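Local coordinates for protein esterase (Staphylococcus aureus subsp. aureus USA300_TCH1516, PDB 3D7R) that probably hydrolyses ester bonds, as a member of the alpha/beta hydrolase fold family, at residues A[202-205]-A[206-210]. Residues are numbered along the deposited sequence; the frame is centred on the assembly and turned at random.
Sequences ILDA and TLSNK
Asp204 holds Thr206 twice through one carboxylate oxygen, OD1, which reaches it because CG of Asp204 is anti to the backbone N (chi1 176°). The bond from Thr206 N to Asp204 OD1, 3.1 Å, closes an Asx turn, which overlaps the type I beta turn from Asp204 to Leu207; the bond from Thr206 OG1 to the same OD1, 2.6 Å, is added to it. Both donors approach from the same face of the carboxylate, the hydroxyl 36° and the amide 47° out of its plane. The beta turn is closed by the longer bond from Leu207 N to Asp204 O, 3.3 Å. Thr206 OG1 also accepts the hydroxyl OG of Ser208 at 2.9 Å. This chain of hydroxyls, with the amide, probably helps to stabilise the negative charge on OD1. A water bridges OD2 of Asp204 (2.8 Å, weak) to the amide N of Asn209 (3.1 Å). Farther out, Ser247 OG accepts a hydrogen bond from Ala205 N, while Gln225 and Asn229 of helix 225-236 take the carbonyl of Thr206. The turn lies in the loop between strand 195-199 of the central sheet and helix 214-219, with Leu207 packed on helix 225-236 and Asn209 ND2 hydrogen-bonded to Asp272 OD1 of helix 270-282.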
ATOM      1  N   ILE A 202       3.957   6.054  -0.464  1.00  9.17           N
ATOM      2  CA  ILE A 202       4.108   7.438  -0.016  1.00  9.46           C
ATOM      3  C   ILE A 202       5.120   7.404   1.139  1.00  9.65           C
ATOM      4  O   ILE A 202       4.752   7.335   2.316  1.00 10.00           O
ATOM      5  CB  ILE A 202       2.737   8.062   0.405  1.00  9.69           C
ATOM      6  CG1 ILE A 202       1.750   8.071  -0.766  1.00  9.86           C
ATOM      7  CG2 ILE A 202       2.925   9.493   0.932  1.00  8.82           C
ATOM      8  CD1 ILE A 202       0.292   8.357  -0.307  1.00 14.00           C
ATOM      9  N   LEU A 203       6.403   7.403   0.780  1.00  9.27           N
ATOM     10  CA  LEU A 203       7.483   7.183   1.738  1.00  9.70           C
ATOM     11  C   LEU A 203       7.693   8.290   2.773  1.00  9.79           C
ATOM     12  O   LEU A 203       8.181   8.031   3.879  1.00  9.22           O
ATOM     13  CB  LEU A 203       8.784   6.881   0.986  1.00  9.84           C
ATOM     14  CG  LEU A 203       8.666   5.574   0.172  1.00 10.45           C
ATOM     15  CD1 LEU A 203       9.759   5.451  -0.875  1.00 10.50           C
ATOM     16  CD2 LEU A 203       8.650   4.349   1.087  1.00 10.66           C
ATOM     17  N   ASP A 204       7.329   9.519   2.408  1.00 10.11           N
ATOM     18  CA  ASP A 204       7.465  10.667   3.293  1.00 10.97           C
ATOM     19  C   ASP A 204       6.106  11.359   3.283  1.00 10.75           C
ATOM     20  O   ASP A 204       5.716  11.909   2.255  1.00 11.22           O
ATOM     21  CB  ASP A 204       8.585  11.580   2.758  1.00 11.34           C
ATOM     22  CG  ASP A 204       8.762  12.877   3.558  1.00 12.82           C
ATOM     23  OD1 ASP A 204       8.007  13.139   4.519  1.00 13.37           O
ATOM     24  OD2 ASP A 204       9.672  13.653   3.191  1.00 15.25           O
ATOM     25  N   ALA A 205       5.381  11.305   4.403  1.00 10.51           N
ATOM     26  CA  ALA A 205       4.022  11.849   4.468  1.00 11.15           C
ATOM     27  C   ALA A 205       3.947  13.381   4.387  1.00 11.24           C
ATOM     28  O   ALA A 205       2.868  13.939   4.179  1.00 11.16           O
ATOM     29  CB  ALA A 205       3.299  11.365   5.725  1.00 10.57           C
ATOM     30  N   THR A 206       5.076  14.060   4.585  1.00 11.61           N
ATOM     31  CA  THR A 206       5.100  15.525   4.504  1.00 12.10           C
ATOM     32  C   THR A 206       5.082  16.010   3.058  1.00 12.25           C
ATOM     33  O   THR A 206       4.624  17.130   2.787  1.00 12.02           O
ATOM     34  CB  THR A 206       6.349  16.137   5.156  1.00 12.72           C
ATOM     35  OG1 THR A 206       7.509  15.728   4.424  1.00 12.79           O
ATOM     36  CG2 THR A 206       6.487  15.700   6.610  1.00 12.53           C
ATOM     37  N   LEU A 207       5.583  15.164   2.150  1.00 12.06           N
ATOM     38  CA  LEU A 207       5.729  15.502   0.725  1.00 12.47           C
ATOM     39  C   LEU A 207       6.406  16.867   0.543  1.00 12.66           C
ATOM     40  O   LEU A 207       5.990  17.686  -0.288  1.00 11.96           O
ATOM     41  CB  LEU A 207       4.372  15.422  -0.013  1.00 12.06           C
ATOM     42  CG  LEU A 207       3.835  14.022  -0.346  1.00 12.96           C
ATOM     43  CD1 LEU A 207       2.336  14.055  -0.639  1.00 13.53           C
ATOM     44  CD2 LEU A 207       4.603  13.356  -1.507  1.00 11.95           C
ATOM     45  N   SER A 208       7.466  17.078   1.324  1.00 12.90           N
ATOM     46  CA  SER A 208       8.189  18.344   1.390  1.00 13.74           C
ATOM     47  C   SER A 208       9.568  18.251   0.712  1.00 13.77           C
ATOM     48  O   SER A 208      10.311  19.219   0.717  1.00 13.21           O
ATOM     49  CB  SER A 208       8.382  18.756   2.852  1.00 14.42           C
ATOM     50  OG  SER A 208       9.225  17.818   3.513  1.00 14.78           O
ATOM     51  N   ASN A 209       9.902  17.086   0.152  1.00 13.24           N
ATOM     52  CA  ASN A 209      11.177  16.886  -0.556  1.00 13.76           C
ATOM     53  C   ASN A 209      11.410  18.036  -1.528  1.00 13.69           C
ATOM     54  O   ASN A 209      10.583  18.276  -2.412  1.00 13.14           O
ATOM     55  CB  ASN A 209      11.154  15.546  -1.317  1.00 13.16           C
ATOM     56  CG  ASN A 209      12.538  15.146  -1.877  1.00 14.95           C
ATOM     57  OD1 ASN A 209      13.314  15.995  -2.312  1.00 16.18           O
ATOM     58  ND2 ASN A 209      12.835  13.841  -1.871  1.00  9.56           N
ATOM     59  N   LYS A 210      12.522  18.751  -1.374  1.00 14.52           N
ATOM     60  CA  LYS A 210      12.748  19.952  -2.191  1.00 14.84           C
ATOM     61  C   LYS A 210      12.953  19.608  -3.678  1.00 14.30           C
ATOM     62  O   LYS A 210      12.891  20.478  -4.542  1.00 13.09           O
ATOM     63  CB  LYS A 210      13.876  20.838  -1.616  1.00 16.04           C
ATOM     64  CG  LYS A 210      15.258  20.150  -1.518  1.00 20.32           C
ATOM     65  CD  LYS A 210      16.424  21.162  -1.529  1.00 26.41           C
ATOM     66  CE  LYS A 210      17.726  20.505  -1.072  1.00 29.44           C
ATOM     67  NZ  LYS A 210      17.991  19.189  -1.772  1.00 31.61           N
TER
HETATM   68  O   HOH W   1       8.629  14.352   0.666  1.00 13.45           O